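Local coordinates for protein pectate lyase/Amb allergen (Acidovorax citrulli, PDB 4HWV) that probably cleaves pectate by calcium-dependent beta-elimination, as a secreted polysaccharide lyase of family 1 built on a right-handed parallel beta-helix, at residues Ile18-Ala23 with Gly35-Ala40; Ser256-Thr261 with Thr265-Gly270. One frame throughout, in Å; residues are numbered along the deposited sequence.

Interaction 1. Residues Ile18-Ala23 with Gly35-Ala40; sequences IDSLGA and GGQGAA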
# COMPACT_ATOMS: atom_id res chain seq x y z
N ILE A 18 -27.21 4.31 9.69
CA ILE A 18 -27.75 4.04 8.36
C ILE A 18 -28.55 2.72 8.33
O ILE A 18 -28.26 1.78 9.07
CB ILE A 18 -26.62 4.01 7.28
CG1 ILE A 18 -27.19 4.16 5.87
CG2 ILE A 18 -25.76 2.74 7.40
CD1 ILE A 18 -27.74 5.54 5.57
N ASP A 19 -29.55 2.66 7.46
CA ASP A 19 -30.33 1.44 7.30
C ASP A 19 -30.01 0.75 5.98
O ASP A 19 -28.97 1.00 5.38
CB ASP A 19 -31.83 1.71 7.47
CG ASP A 19 -32.39 2.66 6.43
OD1 ASP A 19 -31.71 2.98 5.45
OD2 ASP A 19 -33.54 3.06 6.59
N SER A 20 -30.92 -0.13 5.53
CA SER A 20 -30.62 -1.03 4.44
C SER A 20 -31.49 -0.80 3.22
O SER A 20 -31.45 -1.60 2.29
CB SER A 20 -30.75 -2.49 4.89
OG SER A 20 -29.88 -2.75 5.99
N LEU A 21 -32.26 0.29 3.22
CA LEU A 21 -33.17 0.58 2.12
C LEU A 21 -32.53 1.43 1.04
O LEU A 21 -31.61 2.23 1.32
CB LEU A 21 -34.40 1.30 2.65
CG LEU A 21 -35.14 0.43 3.65
CD1 LEU A 21 -36.32 1.20 4.20
CD2 LEU A 21 -35.61 -0.86 3.00
N GLY A 22 -33.00 1.24 -0.19
CA GLY A 22 -32.56 2.05 -1.30
C GLY A 22 -32.12 1.28 -2.53
O GLY A 22 -31.74 1.89 -3.52
N ALA A 23 -32.17 -0.05 -2.48
CA ALA A 23 -31.75 -0.85 -3.63
C ALA A 23 -32.46 -0.42 -4.91
O ALA A 23 -33.66 -0.14 -4.92
CB ALA A 23 -31.98 -2.34 -3.35
N GLY A 35 -32.02 -6.86 2.74
CA GLY A 35 -31.04 -7.36 3.69
C GLY A 35 -31.69 -7.70 5.02
O GLY A 35 -32.70 -8.40 5.06
N GLY A 36 -31.12 -7.19 6.10
CA GLY A 36 -31.66 -7.42 7.43
C GLY A 36 -32.58 -6.33 7.94
O GLY A 36 -32.83 -6.28 9.16
N GLN A 37 -33.09 -5.47 7.06
CA GLN A 37 -34.01 -4.42 7.51
C GLN A 37 -35.12 -5.02 8.38
O GLN A 37 -35.73 -6.03 8.01
CB GLN A 37 -34.63 -3.72 6.30
CG GLN A 37 -35.45 -2.46 6.64
CD GLN A 37 -34.59 -1.23 6.94
OE1 GLN A 37 -33.38 -1.21 6.73
NE2 GLN A 37 -35.23 -0.19 7.44
N GLY A 38 -35.38 -4.39 9.52
CA GLY A 38 -36.41 -4.88 10.43
C GLY A 38 -35.96 -5.99 11.38
O GLY A 38 -36.78 -6.54 12.13
N ALA A 39 -34.68 -6.33 11.35
CA ALA A 39 -34.12 -7.34 12.25
C ALA A 39 -34.52 -7.13 13.69
O ALA A 39 -34.60 -6.00 14.17
CB ALA A 39 -32.58 -7.35 12.14
N ALA A 40 -34.70 -8.24 14.40
CA ALA A 40 -34.91 -8.20 15.83
C ALA A 40 -33.69 -7.59 16.52
O ALA A 40 -32.56 -7.66 16.02
CB ALA A 40 -35.14 -9.61 16.37
O HOH W 1 -34.43 2.47 9.13
O HOH W 2 -31.20 -2.04 8.19
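Q37 reaches across and lays its amide against the backbone and side chains of D19, S20 and L21. The close part of the contact lies around its oxygen: Q37 OE1 accepts the backbone N-H of S20 at 2.9 Å from S20 N, with 151° at the hydrogen and the donor tilted somewhat out of the carbonyl plane. The same oxygen, Q37 OE1, lies 3.4 Å from D19 CB. Q37 CG stands anti to the backbone N (chi1 -171°), which sends the chain toward 18-23, and a bend at chi2 (77°) turns the amide so that OE1 meets the S20 N-H while NE2 lies beside L21. There the leucine branch crosses the glutamine chain at about a right angle, with L21 CG 3.7 Å from Q37 CD and L21 CD1 3.7 Å from Q37 NE2.

The looser part is bridged by water. One molecule donates to D19 OD2 and accepts, over a long 3.3 Å, from Q37 NE2, spanning the gap between carboxylate and amide; D19 OD2 also takes the M1 amino group. A second water donates to Q37 OE1 at 2.8 Å and is hydrogen-bonded to S20 OG, which has a further partner in S168 on strand 167-171. G36 N also bonds S168 OG, so both stretches meet at one serine of the beta-helix.

Behind Q37 the chain reverses in a type II turn from G36 to A39, with G38 at positive phi. The bonds at OE1 and the water at NE2 favour one orientation of the amide, and one neutral side chain joins two stretches of the irregular N-terminal chain, a small contact in which polar bonds are backed by the packing of L21 on the Q37 chain.

Interaction 2. Residues Ser256-Thr261 with Thr265-Gly270; sequences SVWHET and TDYSGG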
# COMPACT_ATOMS: atom_id res chain seq x y z
N SER A 256 7.27 -11.24 -11.95
CA SER A 256 7.65 -12.61 -12.26
C SER A 256 8.84 -13.04 -11.44
O SER A 256 9.77 -12.25 -11.21
CB SER A 256 8.03 -12.73 -13.74
OG SER A 256 8.35 -14.09 -14.02
N VAL A 257 8.83 -14.30 -11.05
CA VAL A 257 9.97 -14.92 -10.39
C VAL A 257 10.71 -15.88 -11.34
O VAL A 257 11.67 -16.54 -10.95
CB VAL A 257 9.56 -15.63 -9.09
CG1 VAL A 257 9.13 -14.60 -8.05
CG2 VAL A 257 8.46 -16.68 -9.36
N TRP A 258 10.27 -15.94 -12.59
CA TRP A 258 10.99 -16.72 -13.60
C TRP A 258 12.01 -15.85 -14.29
O TRP A 258 11.78 -14.66 -14.55
CB TRP A 258 10.04 -17.25 -14.66
CG TRP A 258 8.81 -18.00 -14.20
CD1 TRP A 258 7.56 -17.87 -14.74
CD2 TRP A 258 8.71 -19.03 -13.20
NE1 TRP A 258 6.68 -18.74 -14.14
CE2 TRP A 258 7.35 -19.45 -13.19
CE3 TRP A 258 9.61 -19.63 -12.30
CZ2 TRP A 258 6.89 -20.45 -12.32
CZ3 TRP A 258 9.13 -20.63 -11.44
CH2 TRP A 258 7.78 -21.02 -11.46
N HIS A 259 13.15 -16.45 -14.64
CA HIS A 259 14.21 -15.74 -15.34
C HIS A 259 14.86 -16.71 -16.31
O HIS A 259 15.98 -17.20 -16.11
CB HIS A 259 15.23 -15.10 -14.38
CG HIS A 259 15.69 -16.00 -13.28
ND1 HIS A 259 16.88 -16.70 -13.34
CD2 HIS A 259 15.13 -16.32 -12.09
CE1 HIS A 259 17.03 -17.40 -12.23
NE2 HIS A 259 15.98 -17.20 -11.46
N GLU A 260 14.12 -16.97 -17.39
CA GLU A 260 14.54 -17.91 -18.41
C GLU A 260 13.68 -17.69 -19.63
O GLU A 260 12.60 -17.07 -19.55
CB GLU A 260 14.40 -19.36 -17.92
CG GLU A 260 12.98 -19.74 -17.41
CD GLU A 260 12.93 -21.17 -16.86
OE1 GLU A 260 14.00 -21.73 -16.53
OE2 GLU A 260 11.84 -21.74 -16.77
N THR A 261 14.18 -18.16 -20.77
CA THR A 261 13.43 -18.17 -22.02
C THR A 261 13.20 -19.62 -22.44
O THR A 261 14.14 -20.41 -22.51
CB THR A 261 14.17 -17.39 -23.11
OG1 THR A 261 14.27 -16.02 -22.69
CG2 THR A 261 13.42 -17.47 -24.44
N THR A 265 9.61 -17.76 -25.28
CA THR A 265 8.92 -16.87 -24.35
C THR A 265 9.86 -16.40 -23.25
O THR A 265 10.46 -17.22 -22.55
CB THR A 265 7.67 -17.54 -23.75
OG1 THR A 265 6.71 -17.73 -24.80
CG2 THR A 265 7.04 -16.68 -22.66
N ASP A 266 10.00 -15.09 -23.12
CA ASP A 266 10.73 -14.50 -22.01
C ASP A 266 9.82 -14.58 -20.78
O ASP A 266 8.88 -13.79 -20.62
CB ASP A 266 11.07 -13.05 -22.33
CG ASP A 266 11.86 -12.36 -21.22
OD1 ASP A 266 11.90 -12.87 -20.09
OD2 ASP A 266 12.44 -11.28 -21.48
N TYR A 267 10.13 -15.54 -19.91
CA TYR A 267 9.31 -15.77 -18.72
C TYR A 267 9.45 -14.75 -17.61
O TYR A 267 8.73 -14.83 -16.62
CB TYR A 267 9.41 -17.21 -18.23
CG TYR A 267 8.43 -18.11 -18.96
CD1 TYR A 267 7.09 -18.12 -18.61
CD2 TYR A 267 8.84 -18.92 -20.01
CE1 TYR A 267 6.17 -18.92 -19.27
CE2 TYR A 267 7.94 -19.73 -20.70
CZ TYR A 267 6.60 -19.73 -20.32
OH TYR A 267 5.70 -20.54 -20.97
N SER A 268 10.33 -13.76 -17.78
CA SER A 268 10.39 -12.64 -16.84
C SER A 268 9.34 -11.56 -17.10
O SER A 268 9.20 -10.63 -16.32
CB SER A 268 11.77 -11.99 -16.82
OG SER A 268 12.00 -11.24 -17.99
N GLY A 269 8.59 -11.69 -18.19
CA GLY A 269 7.61 -10.68 -18.56
C GLY A 269 6.43 -10.55 -17.60
O GLY A 269 6.13 -11.47 -16.81
N GLY A 270 5.74 -9.42 -17.70
CA GLY A 270 4.61 -9.11 -16.83
C GLY A 270 3.45 -10.08 -16.88
O GLY A 270 2.72 -10.19 -15.89
O HOH W 3 7.12 -9.49 -14.24
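S256 and Y267 are joined by a hydroxyl-to-backbone bond: S256 OG donates to Y267 O at 2.7 Å, in the carbonyl plane. A chi1 of -178° turns OG away from the backbone N of its own residue, and the hydroxyl also accepts from W258 N, closing an ST turn. Farther along, Y267 N donates to E260 O at 2.9 Å, nearly along the C=O axis. A water accepts from S256 N and donates to S268 O.

Among the aromatic and packing contacts, W258 and Y267 run side by side in the same direction, their CB atoms 3.6 Å apart; the five-membered ring of W258 and the Y267 ring, obliquely placed, have planes at 83°. Y267 O lies at the indole edge. P131 of helix 131-134 touches both side chains, and W212 meets W258 edge-to-face. The weaker CA-H...O contacts are T261 CA to T265 O (3.2 Å) and S268 CA to W258 O.

Within 265-270, D266 OD1 accepts from S268 N, making an Asx turn, and from S268 OG, both from one face of the carboxylate. The antiparallel, non-hydrogen-bonded pair T261-D266 belongs to a small two-stranded beta-hairpin, and the ST, Asx and type I (D266-G269) turns shape its flanks, in a loop excursion from the parallel beta-helix.

How the interactions relate
From the N terminus, interaction 1 comes first: it brings 35-40 back onto 18-23, closing a loop of eleven residues without helix or strand, ahead of strand 44-47. The chain then runs through the early strands of the beta-helix and its helical insertions before 256-261 and 265-270 meet in interaction 2, with three residues between them. The two closures are in series and neither nest nor cross. The centres of interactions 1 and 2 are about 50 Å apart, on opposite sides of the chain's centre. Interaction 1 ties the N-terminal segment to strands 167-171 and 192-198, whereas interaction 2 closes the base of a short hairpin, whose flanking residues pack on helices 118-129 and 131-134.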